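Local coordinates for stress-induced-phosphoprotein 1 (Caenorhabditis elegans, PDB 4GCN) that binds Hsp70 and Hsp90 as a co-chaperone and inhibits the Hsp90 ATPase, probably gripping chaperone tails with tetratricopeptide repeats such as those of this N-terminal domain, at residues A[10-13]-A[14-18]; A[51-55]-A[56-60]; A[62-65]-A[66-69]; A[103-106]-A[107-110]. One frame throughout, in Å; residues are numbered along the deposited sequence.

Contact 1: A[10-13]-A[14-18]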
loop_
_atom_site.group_PDB
_atom_site.type_symbol
_atom_site.label_atom_id
_atom_site.label_comp_id
_atom_site.label_asym_id
_atom_site.label_seq_id
_atom_site.Cartn_x
_atom_site.Cartn_y
_atom_site.Cartn_z
ATOM N N ALA A 10 -16.153 -6.152 5.010
ATOM C CA ALA A 10 -16.742 -7.268 4.316
ATOM C C ALA A 10 -16.407 -7.134 2.815
ATOM O O ALA A 10 -16.034 -8.099 2.182
ATOM C CB ALA A 10 -18.277 -7.334 4.552
ATOM N N GLU A 11 -16.512 -5.943 2.259
ATOM C CA GLU A 11 -16.058 -5.723 0.894
ATOM C C GLU A 11 -14.558 -6.008 0.671
ATOM O O GLU A 11 -14.186 -6.608 -0.334
ATOM C CB GLU A 11 -16.388 -4.306 0.434
ATOM C CG GLU A 11 -17.857 -4.111 0.022
ATOM C CD GLU A 11 -18.216 -4.864 -1.273
ATOM O OE1 GLU A 11 -17.359 -5.225 -2.103
ATOM O OE2 GLU A 11 -19.378 -5.120 -1.461
ATOM N N LYS A 12 -13.724 -5.637 1.639
ATOM C CA LYS A 12 -12.300 -5.930 1.568
ATOM C C LYS A 12 -12.075 -7.442 1.471
ATOM O O LYS A 12 -11.214 -7.900 0.722
ATOM C CB LYS A 12 -11.579 -5.365 2.805
ATOM C CG LYS A 12 -10.080 -5.651 2.887
ATOM C CD LYS A 12 -9.602 -5.699 4.316
ATOM C CE LYS A 12 -10.161 -6.938 4.966
ATOM N NZ LYS A 12 -9.359 -7.277 6.117
ATOM N N ASP A 13 -12.816 -8.179 2.254
ATOM C CA ASP A 13 -12.672 -9.640 2.281
ATOM C C ASP A 13 -13.059 -10.222 0.905
ATOM O O ASP A 13 -12.423 -11.167 0.389
ATOM C CB ASP A 13 -13.462 -10.221 3.444
ATOM C CG ASP A 13 -12.814 -9.940 4.785
ATOM O OD1 ASP A 13 -11.637 -9.512 4.838
ATOM O OD2 ASP A 13 -13.483 -10.129 5.793
ATOM N N LEU A 14 -14.073 -9.633 0.275
ATOM C CA LEU A 14 -14.464 -10.035 -1.075
ATOM C C LEU A 14 -13.362 -9.657 -2.064
ATOM O O LEU A 14 -13.032 -10.401 -3.017
ATOM C CB LEU A 14 -15.804 -9.371 -1.498
ATOM C CG LEU A 14 -17.043 -9.753 -0.655
ATOM C CD1 LEU A 14 -18.317 -9.122 -1.211
ATOM C CD2 LEU A 14 -17.242 -11.255 -0.594
ATOM N N GLY A 15 -12.832 -8.466 -1.919
ATOM C CA GLY A 15 -11.651 -8.089 -2.730
ATOM C C GLY A 15 -10.452 -9.058 -2.609
ATOM O O GLY A 15 -9.799 -9.394 -3.635
ATOM N N ASN A 16 -10.141 -9.498 -1.372
ATOM C CA ASN A 16 -9.042 -10.412 -1.117
ATOM C C ASN A 16 -9.322 -11.723 -1.815
ATOM O O ASN A 16 -8.439 -12.318 -2.346
ATOM C CB ASN A 16 -8.839 -10.706 0.375
ATOM C CG ASN A 16 -8.326 -9.521 1.214
ATOM O OD1 ASN A 16 -8.306 -9.635 2.467
ATOM N ND2 ASN A 16 -7.963 -8.404 0.615
ATOM N N ALA A 17 -10.558 -12.185 -1.818
ATOM C CA ALA A 17 -10.864 -13.474 -2.462
ATOM C C ALA A 17 -10.650 -13.417 -3.999
ATOM O O ALA A 17 -10.169 -14.375 -4.588
ATOM C CB ALA A 17 -12.285 -13.989 -2.098
ATOM N N ALA A 18 -11.016 -12.297 -4.628
ATOM C CA ALA A 18 -10.715 -12.074 -6.042
ATOM C C ALA A 18 -9.186 -11.967 -6.242
ATOM O O ALA A 18 -8.631 -12.500 -7.184
ATOM C CB ALA A 18 -11.399 -10.813 -6.538
#
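Lys12 and Asn16 sit one turn apart on helix 3-20, and the backbone joins them: Asn16 N gives its hydrogen to Lys12 O at 2.8 Å. Three more bonds of the same kind flank it. Gly15 N reaches Glu11 O at 2.8 Å, with an N-H...O angle of 168°. Leu14 N bonds to Ala10 O, and Ala17 N to Asp13 O. No side chain makes a hydrogen bond across the two segments. Asn16 ND2 comes to 3.3 Å from Lys12 O, but the angle is too poor for one. It is satisfied instead by Tyr31 OH and by Asn47 OD1 of helix 42-54. Lys12 CG lies anti to the backbone N (chi1 178°), and the chain bends at chi3. This brings Lys12 NZ to 3.4 Å from Asp13 OD1, a salt bridge between sequence neighbours. Glu11 OE1 is hydrogen-bonded to His30, and Leu14 CD1 lies 4.1 Å from that same OE1. Lys12, Asn16 and Asn47 are a lysine and two asparagines that probably match the carboxylate-binding residues of Hop TPR domains, in line with this protein's binding of the C-terminal MEEVD of Hsp90.

Contact 2: A[51-55]-A[56-60]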
loop_
_atom_site.group_PDB
_atom_site.type_symbol
_atom_site.label_atom_id
_atom_site.label_comp_id
_atom_site.label_asym_id
_atom_site.label_seq_id
_atom_site.Cartn_x
_atom_site.Cartn_y
_atom_site.Cartn_z
ATOM N N VAL A 51 -2.518 -4.823 -5.477
ATOM C CA VAL A 51 -3.092 -5.246 -6.751
ATOM C C VAL A 51 -2.391 -4.538 -7.901
ATOM O O VAL A 51 -1.975 -5.195 -8.853
ATOM C CB VAL A 51 -4.597 -4.994 -6.841
ATOM C CG1 VAL A 51 -5.122 -5.500 -8.183
ATOM C CG2 VAL A 51 -5.301 -5.677 -5.672
ATOM N N TYR A 52 -2.269 -3.204 -7.823
ATOM C CA TYR A 52 -1.614 -2.456 -8.887
ATOM C C TYR A 52 -0.197 -2.935 -9.152
ATOM O O TYR A 52 0.190 -3.043 -10.279
ATOM C CB TYR A 52 -1.595 -0.946 -8.636
ATOM C CG TYR A 52 -2.914 -0.230 -8.837
ATOM C CD1 TYR A 52 -3.670 -0.408 -10.015
ATOM C CD2 TYR A 52 -3.419 0.621 -7.859
ATOM C CE1 TYR A 52 -4.839 0.305 -10.234
ATOM C CE2 TYR A 52 -4.596 1.294 -8.043
ATOM C CZ TYR A 52 -5.311 1.111 -9.203
ATOM O OH TYR A 52 -6.493 1.755 -9.327
ATOM N N PHE A 53 0.534 -3.272 -8.111
ATOM C CA PHE A 53 1.887 -3.733 -8.248
ATOM C C PHE A 53 1.926 -5.052 -9.027
ATOM O O PHE A 53 2.747 -5.182 -9.938
ATOM C CB PHE A 53 2.513 -3.932 -6.845
ATOM C CG PHE A 53 3.974 -4.223 -6.867
ATOM C CD1 PHE A 53 4.874 -3.202 -6.722
ATOM C CD2 PHE A 53 4.428 -5.518 -7.020
ATOM C CE1 PHE A 53 6.222 -3.461 -6.741
ATOM C CE2 PHE A 53 5.765 -5.798 -7.044
ATOM C CZ PHE A 53 6.666 -4.760 -6.909
ATOM N N GLU A 54 1.022 -5.978 -8.710
ATOM C CA GLU A 54 0.980 -7.278 -9.447
ATOM C C GLU A 54 0.550 -7.098 -10.882
ATOM O O GLU A 54 0.997 -7.875 -11.713
ATOM C CB GLU A 54 0.159 -8.403 -8.767
ATOM C CG GLU A 54 0.485 -9.794 -9.329
ATOM C CD GLU A 54 0.067 -10.981 -8.467
ATOM O OE1 GLU A 54 -0.212 -10.776 -7.274
ATOM O OE2 GLU A 54 0.034 -12.157 -8.971
ATOM N N GLU A 55 -0.247 -6.061 -11.173
ATOM C CA GLU A 55 -0.653 -5.692 -12.526
ATOM C C GLU A 55 0.419 -4.966 -13.325
ATOM O O GLU A 55 0.211 -4.642 -14.516
ATOM C CB GLU A 55 -1.865 -4.733 -12.437
ATOM C CG GLU A 55 -3.182 -5.383 -12.069
ATOM C CD GLU A 55 -4.324 -4.374 -12.064
ATOM O OE1 GLU A 55 -5.181 -4.444 -12.956
ATOM O OE2 GLU A 55 -4.341 -3.486 -11.214
ATOM N N LYS A 56 1.518 -4.644 -12.665
ATOM C CA LYS A 56 2.601 -3.836 -13.217
ATOM C C LYS A 56 2.168 -2.383 -13.500
ATOM O O LYS A 56 2.750 -1.704 -14.346
ATOM C CB LYS A 56 3.205 -4.493 -14.459
ATOM C CG LYS A 56 3.808 -5.857 -14.232
ATOM C CD LYS A 56 4.410 -6.332 -15.537
ATOM C CE LYS A 56 5.418 -7.439 -15.362
ATOM N NZ LYS A 56 4.757 -8.549 -14.656
ATOM N N LYS A 57 1.132 -1.936 -12.799
ATOM C CA LYS A 57 0.719 -0.528 -12.820
ATOM C C LYS A 57 1.491 0.156 -11.708
ATOM O O LYS A 57 0.937 0.459 -10.665
ATOM C CB LYS A 57 -0.819 -0.437 -12.618
ATOM C CG LYS A 57 -1.567 -1.034 -13.812
ATOM C CD LYS A 57 -3.072 -0.914 -13.748
ATOM C CE LYS A 57 -3.647 -1.708 -14.900
ATOM N NZ LYS A 57 -5.089 -1.500 -14.989
ATOM N N PHE A 58 2.780 0.391 -11.917
ATOM C CA PHE A 58 3.610 0.805 -10.794
ATOM C C PHE A 58 3.337 2.266 -10.381
ATOM O O PHE A 58 3.341 2.598 -9.220
ATOM C CB PHE A 58 5.065 0.558 -11.096
ATOM C CG PHE A 58 5.376 -0.896 -11.353
ATOM C CD1 PHE A 58 5.287 -1.772 -10.327
ATOM C CD2 PHE A 58 5.753 -1.341 -12.596
ATOM C CE1 PHE A 58 5.554 -3.110 -10.522
ATOM C CE2 PHE A 58 6.013 -2.702 -12.817
ATOM C CZ PHE A 58 5.897 -3.566 -11.755
ATOM N N ALA A 59 2.975 3.090 -11.345
ATOM C CA ALA A 59 2.663 4.518 -11.013
ATOM C C ALA A 59 1.380 4.593 -10.196
ATOM O O ALA A 59 1.329 5.237 -9.159
ATOM C CB ALA A 59 2.525 5.362 -12.267
ATOM N N GLU A 60 0.388 3.758 -10.558
ATOM C CA GLU A 60 -0.850 3.698 -9.744
ATOM C C GLU A 60 -0.603 3.122 -8.327
ATOM O O GLU A 60 -1.151 3.620 -7.369
ATOM C CB GLU A 60 -1.909 2.930 -10.477
ATOM C CG GLU A 60 -2.316 3.561 -11.790
ATOM C CD GLU A 60 -1.494 3.114 -13.000
ATOM O OE1 GLU A 60 -0.275 2.705 -12.955
ATOM O OE2 GLU A 60 -2.114 3.174 -14.077
HETATM O O HOH W 1 3.472 -8.960 -11.981
#
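Helix 42-54 closes in a Schellman motif, in which Lys57 N bonds to Tyr52 O at 2.9 Å and Lys56 N to Phe53 O at 3.0 Å. Lys56 carries the positive phi of the motif, 66°. Glu60 CB sits over the centre of the Tyr52 ring, 3.6 Å from its centroid, a CH-pi contact. Lys57 CD approaches the same ring obliquely, 3.8 Å from Tyr52 CD1. This is the turn between the two antiparallel helices of the second TPR, with Lys57 as N-cap of helix 58-74. On another side of the turn, Phe58 points its edge at the face of Phe53 in a T-shaped pair, planes 79° apart. Phe53 CG is anti to the backbone N (chi1 -172°), which carries the ring to Phe58 CE1. Helix 79-95 packs against both rings through Lys95. The extended chain of Lys57 runs out to Glu55, where Lys57 NZ and Glu55 OE1 form a salt bridge of 3.6 Å; Glu55 OE2 is hydrogen-bonded to His28. A water donates to Glu54 O at 2.7 Å and accepts from Lys56 NZ at 3.0 Å.

Contact 3: A[62-65]-A[66-69]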
loop_
_atom_site.group_PDB
_atom_site.type_symbol
_atom_site.label_atom_id
_atom_site.label_comp_id
_atom_site.label_asym_id
_atom_site.label_seq_id
_atom_site.Cartn_x
_atom_site.Cartn_y
_atom_site.Cartn_z
ATOM N N VAL A 62 2.161 3.436 -6.556
ATOM C CA VAL A 62 2.739 4.556 -5.831
ATOM C C VAL A 62 1.661 5.511 -5.366
ATOM O O VAL A 62 1.703 5.954 -4.228
ATOM C CB VAL A 62 3.820 5.352 -6.636
ATOM C CG1 VAL A 62 4.202 6.702 -5.945
ATOM C CG2 VAL A 62 5.033 4.505 -6.897
ATOM N N GLN A 63 0.712 5.821 -6.241
ATOM C CA GLN A 63 -0.372 6.764 -5.928
ATOM C C GLN A 63 -1.187 6.270 -4.751
ATOM O O GLN A 63 -1.475 7.013 -3.842
ATOM C CB GLN A 63 -1.262 7.038 -7.172
ATOM C CG GLN A 63 -0.514 7.852 -8.214
ATOM C CD GLN A 63 -1.001 7.673 -9.651
ATOM O OE1 GLN A 63 -2.191 7.475 -9.872
ATOM N NE2 GLN A 63 -0.076 7.797 -10.640
ATOM N N PHE A 64 -1.440 4.993 -4.702
ATOM C CA PHE A 64 -2.177 4.462 -3.571
ATOM C C PHE A 64 -1.361 4.324 -2.291
ATOM O O PHE A 64 -1.918 4.362 -1.196
ATOM C CB PHE A 64 -2.966 3.208 -3.978
ATOM C CG PHE A 64 -4.285 3.579 -4.600
ATOM C CD1 PHE A 64 -4.341 4.103 -5.880
ATOM C CD2 PHE A 64 -5.450 3.562 -3.839
ATOM C CE1 PHE A 64 -5.560 4.537 -6.435
ATOM C CE2 PHE A 64 -6.658 3.984 -4.391
ATOM C CZ PHE A 64 -6.717 4.485 -5.676
ATOM N N CYS A 65 -0.038 4.156 -2.427
ATOM C CA CYS A 65 0.845 4.197 -1.274
ATOM C C CYS A 65 0.819 5.579 -0.667
ATOM O O CYS A 65 0.827 5.739 0.542
ATOM C CB CYS A 65 2.273 3.846 -1.706
ATOM S SG CYS A 65 2.471 2.121 -2.180
ATOM N N GLU A 66 0.798 6.560 -1.510
ATOM C CA GLU A 66 0.775 7.951 -1.060
ATOM C C GLU A 66 -0.543 8.244 -0.295
ATOM O O GLU A 66 -0.572 8.927 0.770
ATOM C CB GLU A 66 0.894 8.885 -2.270
ATOM C CG GLU A 66 2.280 8.917 -2.943
ATOM C CD GLU A 66 2.271 9.557 -4.378
ATOM O OE1 GLU A 66 1.216 9.925 -4.921
ATOM O OE2 GLU A 66 3.338 9.717 -4.983
ATOM N N LYS A 67 -1.642 7.787 -0.869
ATOM C CA LYS A 67 -2.942 7.790 -0.172
ATOM C C LYS A 67 -2.887 7.051 1.209
ATOM O O LYS A 67 -3.290 7.617 2.200
ATOM C CB LYS A 67 -4.078 7.233 -1.059
ATOM C CG LYS A 67 -4.602 8.167 -2.138
ATOM C CD LYS A 67 -5.585 7.382 -3.037
ATOM C CE LYS A 67 -6.123 8.145 -4.223
ATOM N NZ LYS A 67 -6.318 9.596 -3.940
ATOM N N ALA A 68 -2.307 5.853 1.280
ATOM C CA ALA A 68 -2.204 5.136 2.527
ATOM C C ALA A 68 -1.484 5.950 3.595
ATOM O O ALA A 68 -1.895 5.994 4.734
ATOM C CB ALA A 68 -1.495 3.773 2.291
ATOM N N VAL A 69 -0.371 6.554 3.215
ATOM C CA VAL A 69 0.422 7.339 4.123
ATOM C C VAL A 69 -0.402 8.512 4.629
ATOM O O VAL A 69 -0.427 8.770 5.855
ATOM C CB VAL A 69 1.733 7.865 3.471
ATOM C CG1 VAL A 69 2.427 8.898 4.347
ATOM C CG2 VAL A 69 2.663 6.749 3.119
HETATM O O HOH W 2 -2.044 9.811 -4.426
#
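Helix 58-74 lies in the second TPR, and in its middle Lys67 runs its chain alongside Phe64, one turn earlier, with CD over the ring face. The two side chains point the same way. Lys67 CD is 3.8 Å from Phe64 CE2, offset toward the rim of the ring, a CH-pi contact. The ammonium group is farther off: Lys67 NZ stands 5.7 Å from the centroid of the Phe64 ring, at most a weak cation-pi attraction. Glu66 works on another side of the helix. Its CG is anti to its own carbonyl carbon (chi1 -71°), and the extended chain leans back along Val62. There Glu66 OE2 meets the methyl Val62 CG1 at 3.3 Å. A water bridges Glu66 OE1 and Gln63 O, donating to Gln63 O at 2.9 Å and to Glu66 OE1 at 3.3 Å. Gln63 O is thus gripped twice, since Lys67 N also bonds to it at 3.1 Å. Helix 58-74 packs between helices 42-54 and 79-95. Phe64, Lys67 and Ala68 touch helix 42-54; Val62, Cys65 and Ala68 touch helix 79-95; Glu66 and Val69 also meet helix 99-112.

Contact 4: A[103-106]-A[107-110]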
loop_
_atom_site.group_PDB
_atom_site.type_symbol
_atom_site.label_atom_id
_atom_site.label_comp_id
_atom_site.label_asym_id
_atom_site.label_seq_id
_atom_site.Cartn_x
_atom_site.Cartn_y
_atom_site.Cartn_z
ATOM N N VAL A 103 14.900 5.122 -3.443
ATOM C CA VAL A 103 15.685 5.340 -2.223
ATOM C C VAL A 103 15.043 6.442 -1.320
ATOM O O VAL A 103 15.031 6.300 -0.082
ATOM C CB VAL A 103 17.141 5.667 -2.632
ATOM C CG1 VAL A 103 17.955 6.250 -1.503
ATOM C CG2 VAL A 103 17.777 4.368 -3.205
ATOM N N GLN A 104 14.468 7.463 -1.897
ATOM C CA GLN A 104 13.736 8.468 -1.059
ATOM C C GLN A 104 12.660 7.746 -0.221
ATOM O O GLN A 104 12.549 8.021 0.985
ATOM C CB GLN A 104 13.046 9.569 -1.868
ATOM C CG GLN A 104 13.939 10.758 -2.239
ATOM C CD GLN A 104 13.266 11.687 -3.247
ATOM O OE1 GLN A 104 12.063 11.954 -3.144
ATOM N NE2 GLN A 104 14.052 12.210 -4.209
ATOM N N TRP A 105 11.927 6.818 -0.850
ATOM C CA TRP A 105 10.807 6.173 -0.204
ATOM C C TRP A 105 11.303 5.140 0.836
ATOM O O TRP A 105 10.751 5.020 1.910
ATOM C CB TRP A 105 9.873 5.510 -1.227
ATOM C CG TRP A 105 8.850 6.451 -1.751
ATOM C CD1 TRP A 105 8.881 7.208 -2.904
ATOM C CD2 TRP A 105 7.600 6.768 -1.116
ATOM N NE1 TRP A 105 7.761 8.022 -3.003
ATOM C CE2 TRP A 105 6.947 7.788 -1.948
ATOM C CE3 TRP A 105 7.007 6.388 0.063
ATOM C CZ2 TRP A 105 5.685 8.286 -1.640
ATOM C CZ3 TRP A 105 5.710 6.833 0.339
ATOM C CH2 TRP A 105 5.075 7.781 -0.468
ATOM N N PHE A 106 12.338 4.396 0.493
ATOM C CA PHE A 106 12.907 3.400 1.384
ATOM C C PHE A 106 13.437 4.055 2.674
ATOM O O PHE A 106 13.300 3.525 3.744
ATOM C CB PHE A 106 14.018 2.684 0.653
ATOM C CG PHE A 106 13.539 1.673 -0.389
ATOM C CD1 PHE A 106 12.411 0.911 -0.210
ATOM C CD2 PHE A 106 14.285 1.447 -1.529
ATOM C CE1 PHE A 106 12.024 -0.091 -1.158
ATOM C CE2 PHE A 106 13.878 0.474 -2.495
ATOM C CZ PHE A 106 12.755 -0.288 -2.286
ATOM N N HIS A 107 14.127 5.170 2.549
ATOM C CA HIS A 107 14.553 5.921 3.700
ATOM C C HIS A 107 13.420 6.430 4.575
ATOM O O HIS A 107 13.528 6.292 5.807
ATOM C CB HIS A 107 15.459 7.055 3.304
ATOM C CG HIS A 107 16.885 6.630 3.152
ATOM N ND1 HIS A 107 17.596 6.089 4.183
ATOM C CD2 HIS A 107 17.737 6.687 2.068
ATOM C CE1 HIS A 107 18.888 5.862 3.767
ATOM N NE2 HIS A 107 18.961 6.194 2.477
ATOM N N ARG A 108 12.343 6.990 3.974
ATOM C CA ARG A 108 11.066 7.209 4.690
ATOM C C ARG A 108 10.541 6.003 5.431
ATOM O O ARG A 108 10.281 6.067 6.658
ATOM C CB ARG A 108 10.049 7.817 3.773
ATOM C CG ARG A 108 10.405 9.282 3.487
ATOM C CD ARG A 108 9.572 9.922 2.423
ATOM N NE ARG A 108 8.241 10.232 2.983
ATOM C CZ ARG A 108 7.111 10.266 2.272
ATOM N NH1 ARG A 108 7.145 10.086 0.968
ATOM N NH2 ARG A 108 5.930 10.537 2.849
ATOM N N SER A 109 10.539 4.860 4.747
ATOM C CA SER A 109 10.006 3.725 5.318
ATOM C C SER A 109 10.815 3.276 6.524
ATOM O O SER A 109 10.250 2.906 7.538
ATOM C CB SER A 109 9.967 2.599 4.297
ATOM O OG SER A 109 9.491 1.428 4.922
ATOM N N LEU A 110 12.141 3.294 6.418
ATOM C CA LEU A 110 12.979 2.839 7.493
ATOM C C LEU A 110 12.857 3.750 8.699
ATOM O O LEU A 110 12.966 3.326 9.852
ATOM C CB LEU A 110 14.456 2.842 7.058
ATOM C CG LEU A 110 14.806 1.729 6.100
ATOM C CD1 LEU A 110 16.251 1.863 5.641
ATOM C CD2 LEU A 110 14.594 0.392 6.866
#
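Arg108 folds its guanidinium over the indole of Trp105, one turn back on helix 99-112. Its NH1 lies over the six-membered ring, nearest to Trp105 CH2 at 3.4 Å. Arg108 CZ is 4.3 Å from the centroid of that ring and 18° off its normal, a cation-pi contact. The two planes are turned 45° to each other, so this is not a flat stack. The bend of Arg108 at chi3 (76°) turns the group toward the indole. Trp105 and Phe106 are both buried, Trp105 on Phe93, Met86 and Ala89 of helix 79-95 and Phe106 on Val122 and Leu125 of helix 116-126. Ser109 completes the tight side. Its N bonds to Trp105 O at 2.8 Å, and its OG is satisfied by Ser87 OG and Ala83 O. The outer side is looser. Gln104 is exposed, and its side chain comes no nearer than 5.5 Å to any atom of 107-110. His107 is exposed as well. It lies alongside Val103, with His107 CD2 at 3.6 Å from Val103 CG1 and at 3.5 Å from Val103 O. Its NE2 is hydrogen-bonded to Glu126, so even this solvent-side ring is tied to helix 116-126, the last of the chain. The aromatic Phe106 and the small Ser109 three residues on match the aromatic and small positions in the second helix of the TPR consensus. Here that helix belongs to the third repeat, and Ser109 packs on the first helix, 79-95.

How the contacts relate
The four contacts follow one another along the chain and sample all three repeats of the TPR superhelix. Contacts 2 and 3 share helix 58-74 and touch, with Tyr52 CE2 at 3.6 Å from Phe64 CD1. Contact 3 passes the packing on to contact 4, where Glu66 CG lies 3.7 Å from Trp105 CZ2. Contact 1 stands apart. Its nearest atoms are about 6 Å from contact 2, and its centre is about 29 Å from that of contact 4, across the centre of the chain. Lys12 and Asn16 of contact 1 probably belong to the carboxylate-binding site; contact 2 is the turn inside the second repeat, and contacts 3 and 4 meet where the second and third repeats pack.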